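Local coordinates for protein Non-ribosomal peptide synthetase (Methanobrevibacter ruminantium, PDB 6VTJ) that probably releases peptides from an archaeal assembly line by reduction, its carrier domain presenting the 4'-phosphopantetheine-bound product to a Rossmann-type reductase domain, at residues I259-S264 against I315-N320; Y253-T258 against C294-A299. One frame throughout, in Å; residues are numbered along the deposited sequence.

Both contacts lie in the Rossmann-type reductase domain, their centres about 9 Å apart. Strand 252-258 runs straight into the loop that starts at 259, helix 291-308 follows, and strand 313-322 returns parallel to the first strand and next to it. This is a beta-alpha-beta crossover. Along the chain the segments alternate: 253-258, 259-264, 294-299, 315-320. Contact 1 joins the loop to the returning strand, and contact 2 packs the helix on the outgoing one. Glu-300, one residue past 294-299, meets Arg-317 of contact 1 and Ser-257 of contact 2. The bound 4'-phosphopantetheine is about 8 Å from the side chain of Thr-258 and about 10 Å from Gly-319, at the C-terminal end of strand 252-258.

Contact 1 (I259-S264 against I315-N320); sequences ISVLSS and IIRVGN
Ile-259 and Val-318 meet where strand 252-258 ends beside strand 313-322 of the Rossmann sheet, on the side of the domain where such folds hold cofactor and substrate. The backbone N of Ile-259 donates to Val-318 O at 2.9 Å, and the bond is nearly straight (N-H...O 166°). It carries the parallel pairing of the strands one step further, just as the chain of 259-261 turns into a short 3-10 segment. Beside it Ile-259 lies across the root of Arg-317, its N 3.7 Å from Arg-317 CB, while Ile-259 CG2 comes within 4.2 Å of Gly-319 CA.

The rest of the contact belongs to the arginine. Its chain is extended from CG to NE, with chi3 176° bringing NE to Val-261 CG2, and the guanidinium lies against Val-261 and Leu-262. Each of these two side chains crosses it at about a right angle. Over one face of the planar group sits Val-261 CG2, 3.4 Å from Arg-317 NE, joined there by Leu-262 CD2. Leu-262, the centre of an inverse gamma turn, brings its CD1 to 4.0 Å from Arg-317 NH1.

Polar partners come from other parts of the domain: Arg-317 NH2 makes a salt bridge with Glu-300 and a hydrogen bond to Thr-281 O, and Arg-317 NH1 bonds to His-387. A buried guanidinium thus has aliphatic groups over one face and acceptors for its N-H groups, and the charge of Glu-300 probably offsets the cost of burying it.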
loop_
_atom_site.group_PDB
_atom_site.type_symbol
_atom_site.label_atom_id
_atom_site.label_comp_id
_atom_site.label_asym_id
_atom_site.label_seq_id
_atom_site.Cartn_x
_atom_site.Cartn_y
_atom_site.Cartn_z
ATOM N N ILE A 259 -6.697 -3.204 2.449
ATOM C CA ILE A 259 -7.689 -4.198 2.075
ATOM C C ILE A 259 -7.035 -5.456 1.523
ATOM O O ILE A 259 -7.659 -6.523 1.505
ATOM C CB ILE A 259 -8.675 -3.593 1.048
ATOM C CG1 ILE A 259 -9.993 -4.376 1.024
ATOM C CG2 ILE A 259 -8.028 -3.525 -0.358
ATOM C CD1 ILE A 259 -10.707 -4.397 2.367
ATOM N N SER A 260 -5.786 -5.362 1.062
ATOM C CA SER A 260 -5.116 -6.507 0.456
ATOM C C SER A 260 -4.802 -7.623 1.445
ATOM O O SER A 260 -4.330 -8.674 1.002
ATOM C CB SER A 260 -3.810 -6.074 -0.214
ATOM O OG SER A 260 -4.081 -5.157 -1.262
ATOM N N VAL A 261 -5.034 -7.436 2.752
ATOM C CA VAL A 261 -4.816 -8.560 3.659
ATOM C C VAL A 261 -5.828 -9.654 3.393
ATOM O O VAL A 261 -5.533 -10.827 3.621
ATOM C CB VAL A 261 -4.821 -8.160 5.150
ATOM C CG1 VAL A 261 -3.696 -7.183 5.458
ATOM C CG2 VAL A 261 -6.174 -7.622 5.574
ATOM N N LEU A 262 -7.027 -9.308 2.899
ATOM C CA LEU A 262 -7.949 -10.302 2.343
ATOM C C LEU A 262 -7.481 -10.616 0.921
ATOM O O LEU A 262 -8.022 -10.139 -0.079
ATOM C CB LEU A 262 -9.379 -9.796 2.376
ATOM C CG LEU A 262 -9.765 -9.183 3.717
ATOM C CD1 LEU A 262 -11.200 -8.714 3.688
ATOM C CD2 LEU A 262 -9.536 -10.163 4.882
ATOM N N SER A 263 -6.433 -11.430 0.832
ATOM C CA SER A 263 -5.630 -11.479 -0.380
ATOM C C SER A 263 -6.126 -12.475 -1.415
ATOM O O SER A 263 -5.800 -12.316 -2.591
ATOM C CB SER A 263 -4.180 -11.819 -0.029
ATOM O OG SER A 263 -4.116 -13.052 0.675
ATOM N N SER A 264 -6.888 -13.490 -1.022
ATOM C CA SER A 264 -7.195 -14.597 -1.917
ATOM C C SER A 264 -8.219 -15.483 -1.236
ATOM O O SER A 264 -8.503 -15.322 -0.049
ATOM C CB SER A 264 -5.955 -15.421 -2.232
ATOM O OG SER A 264 -5.604 -16.209 -1.101
ATOM N N ILE A 315 -8.731 -0.679 13.208
ATOM C CA ILE A 315 -7.984 -1.033 12.022
ATOM C C ILE A 315 -8.803 -0.546 10.833
ATOM O O ILE A 315 -9.929 -1.004 10.617
ATOM C CB ILE A 315 -7.711 -2.541 11.956
ATOM C CG1 ILE A 315 -6.750 -2.937 13.092
ATOM C CG2 ILE A 315 -7.163 -2.919 10.585
ATOM C CD1 ILE A 315 -6.641 -4.409 13.328
ATOM N N ILE A 316 -8.242 0.381 10.074
ATOM C CA ILE A 316 -8.914 0.997 8.941
ATOM C C ILE A 316 -8.185 0.507 7.695
ATOM O O ILE A 316 -7.116 1.024 7.352
ATOM C CB ILE A 316 -8.906 2.534 9.049
ATOM C CG1 ILE A 316 -9.708 2.999 10.280
ATOM C CG2 ILE A 316 -9.450 3.184 7.771
ATOM C CD1 ILE A 316 -9.782 4.537 10.405
ATOM N N ARG A 317 -8.744 -0.490 7.009
ATOM C CA ARG A 317 -8.167 -0.964 5.751
ATOM C C ARG A 317 -8.501 -0.004 4.609
ATOM O O ARG A 317 -9.678 0.238 4.313
ATOM C CB ARG A 317 -8.678 -2.367 5.430
ATOM C CG ARG A 317 -8.271 -3.393 6.465
ATOM C CD ARG A 317 -8.998 -4.705 6.273
ATOM N NE ARG A 317 -8.512 -5.704 7.217
ATOM C CZ ARG A 317 -9.215 -6.750 7.621
ATOM N NH1 ARG A 317 -10.455 -6.933 7.157
ATOM N NH2 ARG A 317 -8.676 -7.615 8.481
ATOM N N VAL A 318 -7.480 0.527 3.947
ATOM C CA VAL A 318 -7.694 1.419 2.813
ATOM C C VAL A 318 -7.332 0.687 1.522
ATOM O O VAL A 318 -6.749 -0.404 1.531
ATOM C CB VAL A 318 -6.929 2.759 2.955
ATOM C CG1 VAL A 318 -7.440 3.529 4.191
ATOM C CG2 VAL A 318 -5.409 2.558 2.994
ATOM N N GLY A 319 -7.718 1.283 0.401
ATOM C CA GLY A 319 -7.589 0.605 -0.867
ATOM C C GLY A 319 -6.609 1.261 -1.815
ATOM O O GLY A 319 -5.415 1.348 -1.520
ATOM N N ASN A 320 -7.120 1.735 -2.949
ATOM C CA ASN A 320 -6.320 2.324 -4.028
ATOM C C ASN A 320 -6.276 3.837 -3.816
ATOM O O ASN A 320 -7.160 4.573 -4.266
ATOM C CB ASN A 320 -6.931 1.940 -5.374
ATOM C CG ASN A 320 -6.165 2.503 -6.576
ATOM O OD1 ASN A 320 -4.944 2.670 -6.547
ATOM N ND2 ASN A 320 -6.893 2.774 -7.647
#

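Contact 2 (Y253-T258 against C294-A299); sequences YVQIST and CSKFLA
Lys-296 of the helix and Ile-256 of the strand share the one direct hydrogen bond of this contact: NZ donates to Ile-256 O at 2.9 Å, in the carbonyl plane. The lysine gets there by folding, with chi2 -59° and chi3 -70° turning CD and then CE, so that the chain bends twice on its way to the strand.

Two waters add indirect bonds. One accepts from both Gln-255 NE2 and Lys-296 NZ, the latter at 3.0 Å. The other accepts from Gln-255 NE2 and donates to Ser-257 OG (2.6 Å) and Lys-296 O (2.9 Å), tying two strand side chains to the helix backbone. Ser-257 OG is also hydrogen-bonded to Glu-300 OE2. The amide of Gln-255 thus serves both waters through NE2, while its OE1 accepts from Asn-216 on the next strand.

Packing fills in the remainder. Thr-258 CG2 rests 3.7 Å from Lys-296 CB and equally close to CG, Ser-257 CA lies 3.7 Å from Lys-296 CE, and Ala-299 CB touches Gln-255 NE2.

Lys-296 follows Tyr-292 by four residues, the spacing of the YxxxK motif of short-chain dehydrogenases/reductases, consistent with a place in the active site. Segments 294-299 and 253-258 run at 139° between their N-to-C directions, nearer antiparallel than parallel, with axes 8.4 Å apart at closest, beside helix 229-246; strands 213-216 and 313-322 flank strand 252-258.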
loop_
_atom_site.group_PDB
_atom_site.type_symbol
_atom_site.label_atom_id
_atom_site.label_comp_id
_atom_site.label_asym_id
_atom_site.label_seq_id
_atom_site.Cartn_x
_atom_site.Cartn_y
_atom_site.Cartn_z
ATOM N N TYR A 253 -5.515 3.434 19.672
ATOM C CA TYR A 253 -4.523 3.192 18.628
ATOM C C TYR A 253 -5.251 2.852 17.328
ATOM O O TYR A 253 -5.900 1.808 17.225
ATOM C CB TYR A 253 -3.568 2.070 19.023
ATOM C CG TYR A 253 -2.403 1.927 18.062
ATOM C CD1 TYR A 253 -2.511 1.157 16.912
ATOM C CD2 TYR A 253 -1.187 2.567 18.308
ATOM C CE1 TYR A 253 -1.442 1.038 16.030
ATOM C CE2 TYR A 253 -0.123 2.441 17.436
ATOM C CZ TYR A 253 -0.258 1.685 16.300
ATOM O OH TYR A 253 0.813 1.550 15.433
ATOM N N VAL A 254 -5.130 3.717 16.333
ATOM C CA VAL A 254 -5.745 3.536 15.030
ATOM C C VAL A 254 -4.649 3.181 14.036
ATOM O O VAL A 254 -3.785 4.006 13.730
ATOM C CB VAL A 254 -6.493 4.792 14.593
ATOM C CG1 VAL A 254 -7.096 4.566 13.220
ATOM C CG2 VAL A 254 -7.563 5.135 15.634
ATOM N N GLN A 255 -4.706 1.966 13.516
ATOM C CA GLN A 255 -3.765 1.474 12.529
ATOM C C GLN A 255 -4.374 1.656 11.143
ATOM O O GLN A 255 -5.513 1.243 10.913
ATOM C CB GLN A 255 -3.451 -0.006 12.801
ATOM C CG GLN A 255 -2.818 -0.776 11.614
ATOM C CD GLN A 255 -1.380 -0.367 11.340
ATOM O OE1 GLN A 255 -0.910 0.672 11.820
ATOM N NE2 GLN A 255 -0.663 -1.198 10.581
ATOM N N ILE A 256 -3.642 2.290 10.231
ATOM C CA ILE A 256 -4.054 2.302 8.835
ATOM C C ILE A 256 -3.516 1.038 8.195
ATOM O O ILE A 256 -2.316 0.768 8.260
ATOM C CB ILE A 256 -3.549 3.548 8.096
ATOM C CG1 ILE A 256 -3.897 4.820 8.886
ATOM C CG2 ILE A 256 -4.063 3.537 6.655
ATOM C CD1 ILE A 256 -5.412 4.953 9.268
ATOM N N SER A 257 -4.407 0.254 7.595
ATOM C CA SER A 257 -4.025 -1.037 7.043
ATOM C C SER A 257 -4.376 -1.079 5.559
ATOM O O SER A 257 -4.603 -0.034 4.940
ATOM C CB SER A 257 -4.723 -2.170 7.803
ATOM O OG SER A 257 -4.127 -3.441 7.528
ATOM N N THR A 258 -4.397 -2.265 4.971
ATOM C CA THR A 258 -4.703 -2.411 3.559
ATOM C C THR A 258 -5.792 -3.458 3.393
ATOM O O THR A 258 -5.826 -4.459 4.117
ATOM C CB THR A 258 -3.443 -2.802 2.721
ATOM O OG1 THR A 258 -3.839 -3.111 1.383
ATOM C CG2 THR A 258 -2.730 -4.034 3.303
ATOM N N CYS A 294 2.011 -9.374 3.934
ATOM C CA CYS A 294 2.330 -10.131 5.138
ATOM C C CYS A 294 2.625 -9.212 6.312
ATOM O O CYS A 294 2.126 -9.434 7.423
ATOM C CB CYS A 294 3.509 -11.078 4.875
ATOM S SG CYS A 294 4.046 -11.963 6.344
ATOM N N SER A 295 3.476 -8.200 6.107
ATOM C CA SER A 295 3.778 -7.268 7.192
ATOM C C SER A 295 2.519 -6.543 7.678
ATOM O O SER A 295 2.339 -6.341 8.887
ATOM C CB SER A 295 4.852 -6.258 6.760
ATOM O OG SER A 295 4.417 -5.382 5.713
ATOM N N LYS A 296 1.638 -6.134 6.760
ATOM C CA LYS A 296 0.423 -5.460 7.219
ATOM C C LYS A 296 -0.469 -6.422 8.009
ATOM O O LYS A 296 -1.086 -6.035 9.015
ATOM C CB LYS A 296 -0.329 -4.868 6.031
ATOM C CG LYS A 296 0.422 -3.771 5.284
ATOM C CD LYS A 296 0.787 -2.597 6.181
ATOM C CE LYS A 296 -0.431 -1.793 6.589
ATOM N NZ LYS A 296 -0.006 -0.510 7.186
ATOM N N PHE A 297 -0.546 -7.682 7.570
ATOM C CA PHE A 297 -1.325 -8.671 8.302
ATOM C C PHE A 297 -0.781 -8.866 9.713
ATOM O O PHE A 297 -1.554 -8.948 10.682
ATOM C CB PHE A 297 -1.330 -10.001 7.541
ATOM C CG PHE A 297 -1.863 -11.155 8.348
ATOM C CD1 PHE A 297 -1.007 -11.932 9.142
ATOM C CD2 PHE A 297 -3.216 -11.463 8.326
ATOM C CE1 PHE A 297 -1.497 -12.986 9.906
ATOM C CE2 PHE A 297 -3.714 -12.527 9.081
ATOM C CZ PHE A 297 -2.844 -13.293 9.875
ATOM N N LEU A 298 0.546 -8.973 9.844
ATOM C CA LEU A 298 1.148 -9.157 11.166
ATOM C C LEU A 298 0.891 -7.942 12.046
ATOM O O LEU A 298 0.655 -8.068 13.256
ATOM C CB LEU A 298 2.654 -9.422 11.025
ATOM C CG LEU A 298 3.053 -10.752 10.357
ATOM C CD1 LEU A 298 4.569 -10.844 10.132
ATOM C CD2 LEU A 298 2.552 -11.945 11.183
ATOM N N ALA A 299 0.904 -6.751 11.450
ATOM C CA ALA A 299 0.553 -5.562 12.210
ATOM C C ALA A 299 -0.898 -5.609 12.699
ATOM O O ALA A 299 -1.180 -5.288 13.862
ATOM C CB ALA A 299 0.812 -4.332 11.353
HETATM O O HOH W 1 2.099 -1.023 9.285
HETATM O O HOH W 2 -2.055 -3.353 9.126
#